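Local coordinates for serine acetyltransferase (Entamoeba histolytica, PDB 3Q1X), which probably catalyses the transfer of an acetyl group to the hydroxyl of L-serine, a step in cysteine biosynthesis, at residues V135-H140 / G174-D179. Sequence-based numbering, arbitrary orientation.
Sequences VYRIAH and GHFFID. With SER (serine), chain B.
Arg137 reaches from helix 128-144 to Gly174 and Phe176, bridging backbones that stay well apart: the closest CA atoms, those of Arg137 and Gly174, are separated by 10.2 Å. Residues 135-140 are helical throughout, whereas 174-176 are loop leading into the short strand 177-178. The interface is small, 93 Å² summed over both sides, and buried. With CG anti to its carbonyl carbon (chi1 -68°) and the chain extended from CG to NE, Arg137 carries its guanidinium away from the helix. NH2 touches CB of Phe176 at 3.7 Å, the CB lying at the guanidinium edge near its plane, and comes within 4.0 Å of CA of Gly174. The guanidinium and phenyl planes stand 79° apart, and the touch is made by CB, not by the ring. Strand 177-178 lies in the first coil of the left-handed parallel beta-helix built from hexapeptide repeats, and the contact joins the N-terminal helical part of the subunit to that end coil. Each of the three guanidinium nitrogens of Arg137 has a partner: NH1 bonds to the carbonyl O of Ile172, NH2 to that of Lys173, and NE forms a salt bridge with OD2 of Asp106. OD1 of the same Asp106 accepts the backbone N-H of Phe176, so one carboxylate from helix 82-113 serves both segments. NH1 also sits at the edge of the Tyr136 ring, in its plane. Farther along, OD2 of Asp179 accepts a 2.7 Å hydrogen bond from N of the bound serine, which is also hydrogen-bonded to Asp114 and to Arg222 of the second subunit.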
loop_
_atom_site.group_PDB
_atom_site.type_symbol
_atom_site.label_atom_id
_atom_site.label_comp_id
_atom_site.label_asym_id
_atom_site.label_seq_id
_atom_site.Cartn_x
_atom_site.Cartn_y
_atom_site.Cartn_z
ATOM N N VAL A 135 -14.483 7.133 -3.753
ATOM C CA VAL A 135 -14.189 8.087 -2.704
ATOM C C VAL A 135 -13.698 9.395 -3.331
ATOM O O VAL A 135 -14.138 10.467 -2.934
ATOM C CB VAL A 135 -13.212 7.501 -1.670
ATOM C CG1 VAL A 135 -12.884 8.518 -0.609
ATOM C CG2 VAL A 135 -13.798 6.220 -1.039
ATOM N N TYR A 136 -12.832 9.310 -4.345
ATOM C CA TYR A 136 -12.364 10.515 -5.032
ATOM C C TYR A 136 -13.503 11.427 -5.521
ATOM O O TYR A 136 -13.426 12.657 -5.394
ATOM C CB TYR A 136 -11.445 10.200 -6.225
ATOM C CG TYR A 136 -11.472 11.335 -7.232
ATOM C CD1 TYR A 136 -10.745 12.511 -7.012
ATOM C CD2 TYR A 136 -12.298 11.270 -8.360
ATOM C CE1 TYR A 136 -10.822 13.585 -7.917
ATOM C CE2 TYR A 136 -12.383 12.336 -9.260
ATOM C CZ TYR A 136 -11.645 13.483 -9.031
ATOM O OH TYR A 136 -11.737 14.532 -9.923
ATOM N N ARG A 137 -14.550 10.832 -6.084
ATOM C CA ARG A 137 -15.587 11.648 -6.700
ATOM C C ARG A 137 -16.336 12.468 -5.653
ATOM O O ARG A 137 -16.785 13.595 -5.925
ATOM C CB ARG A 137 -16.507 10.798 -7.583
ATOM C CG ARG A 137 -15.759 10.282 -8.824
ATOM C CD ARG A 137 -16.669 10.038 -10.021
ATOM N NE ARG A 137 -15.940 9.419 -11.133
ATOM C CZ ARG A 137 -15.183 10.090 -11.999
ATOM N NH1 ARG A 137 -15.059 11.416 -11.903
ATOM N NH2 ARG A 137 -14.563 9.438 -12.970
ATOM N N ILE A 138 -16.423 11.926 -4.441
ATOM C CA ILE A 138 -17.012 12.674 -3.332
ATOM C C ILE A 138 -16.017 13.687 -2.753
ATOM O O ILE A 138 -16.368 14.856 -2.575
ATOM C CB ILE A 138 -17.633 11.740 -2.268
ATOM C CG1 ILE A 138 -19.016 11.246 -2.742
ATOM C CG2 ILE A 138 -17.752 12.446 -0.919
ATOM C CD1 ILE A 138 -18.989 10.175 -3.825
ATOM N N ALA A 139 -14.778 13.254 -2.499
ATOM C CA ALA A 139 -13.718 14.154 -2.016
ATOM C C ALA A 139 -13.542 15.399 -2.899
ATOM O O ALA A 139 -13.303 16.509 -2.395
ATOM C CB ALA A 139 -12.405 13.404 -1.876
ATOM N N HIS A 140 -13.661 15.220 -4.212
ATOM C CA HIS A 140 -13.574 16.337 -5.149
ATOM C C HIS A 140 -14.675 17.390 -4.962
ATOM O O HIS A 140 -14.411 18.589 -5.118
ATOM C CB HIS A 140 -13.525 15.851 -6.603
ATOM C CG HIS A 140 -13.287 16.948 -7.592
ATOM N ND1 HIS A 140 -12.131 17.697 -7.610
ATOM C CD2 HIS A 140 -14.069 17.438 -8.584
ATOM C CE1 HIS A 140 -12.208 18.598 -8.572
ATOM N NE2 HIS A 140 -13.370 18.456 -9.185
ATOM N N GLY A 174 -15.517 11.096 -16.818
ATOM C CA GLY A 174 -16.032 9.731 -16.714
ATOM C C GLY A 174 -15.311 8.687 -17.543
ATOM O O GLY A 174 -14.322 8.981 -18.211
ATOM N N HIS A 175 -15.839 7.467 -17.516
ATOM C CA HIS A 175 -15.206 6.304 -18.135
ATOM C C HIS A 175 -13.731 6.204 -17.745
ATOM O O HIS A 175 -12.866 5.957 -18.589
ATOM C CB HIS A 175 -15.367 6.332 -19.667
ATOM C CG HIS A 175 -16.790 6.292 -20.132
ATOM N ND1 HIS A 175 -17.440 5.118 -20.445
ATOM C CD2 HIS A 175 -17.684 7.285 -20.342
ATOM C CE1 HIS A 175 -18.674 5.389 -20.831
ATOM N NE2 HIS A 175 -18.849 6.696 -20.773
ATOM N N PHE A 176 -13.464 6.406 -16.461
ATOM C CA PHE A 176 -12.117 6.452 -15.937
ATOM C C PHE A 176 -11.740 5.093 -15.360
ATOM O O PHE A 176 -12.530 4.465 -14.648
ATOM C CB PHE A 176 -12.006 7.553 -14.875
ATOM C CG PHE A 176 -10.624 7.728 -14.312
ATOM C CD1 PHE A 176 -9.545 8.025 -15.136
ATOM C CD2 PHE A 176 -10.406 7.596 -12.953
ATOM C CE1 PHE A 176 -8.258 8.182 -14.606
ATOM C CE2 PHE A 176 -9.121 7.759 -12.406
ATOM C CZ PHE A 176 -8.045 8.051 -13.239
ATOM N N PHE A 177 -10.532 4.639 -15.673
ATOM C CA PHE A 177 -10.050 3.345 -15.180
ATOM C C PHE A 177 -8.578 3.359 -14.801
ATOM O O PHE A 177 -7.715 3.655 -15.631
ATOM C CB PHE A 177 -10.322 2.249 -16.214
ATOM C CG PHE A 177 -9.862 0.862 -15.799
ATOM C CD1 PHE A 177 -10.134 0.350 -14.524
ATOM C CD2 PHE A 177 -9.206 0.045 -16.716
ATOM C CE1 PHE A 177 -9.720 -0.940 -14.163
ATOM C CE2 PHE A 177 -8.795 -1.249 -16.372
ATOM C CZ PHE A 177 -9.049 -1.741 -15.092
ATOM N N ILE A 178 -8.302 3.038 -13.537
ATOM C CA ILE A 178 -6.956 2.744 -13.074
ATOM C C ILE A 178 -6.857 1.225 -12.872
ATOM O O ILE A 178 -7.532 0.668 -12.016
ATOM C CB ILE A 178 -6.607 3.472 -11.746
ATOM C CG1 ILE A 178 -6.636 4.994 -11.926
ATOM C CG2 ILE A 178 -5.249 3.017 -11.236
ATOM C CD1 ILE A 178 -6.845 5.766 -10.641
ATOM N N ASP A 179 -6.026 0.563 -13.669
ATOM C CA ASP A 179 -5.784 -0.863 -13.507
ATOM C C ASP A 179 -4.562 -1.089 -12.647
ATOM O O ASP A 179 -3.528 -0.440 -12.851
ATOM C CB ASP A 179 -5.568 -1.531 -14.869
ATOM C CG ASP A 179 -5.785 -3.032 -14.834
ATOM O OD1 ASP A 179 -6.164 -3.610 -13.778
ATOM O OD2 ASP A 179 -5.590 -3.654 -15.889
HETATM N N SER B . -5.320 -6.354 -16.064
HETATM C CA SER B . -4.707 -6.446 -17.424
HETATM C C SER B . -4.751 -7.878 -17.937
HETATM O O SER B . -5.173 -8.791 -17.229
HETATM C CB SER B . -3.262 -5.938 -17.395
HETATM O OG SER B . -2.438 -6.782 -16.600
HETATM O OXT SER B . -4.365 -8.148 -19.067
#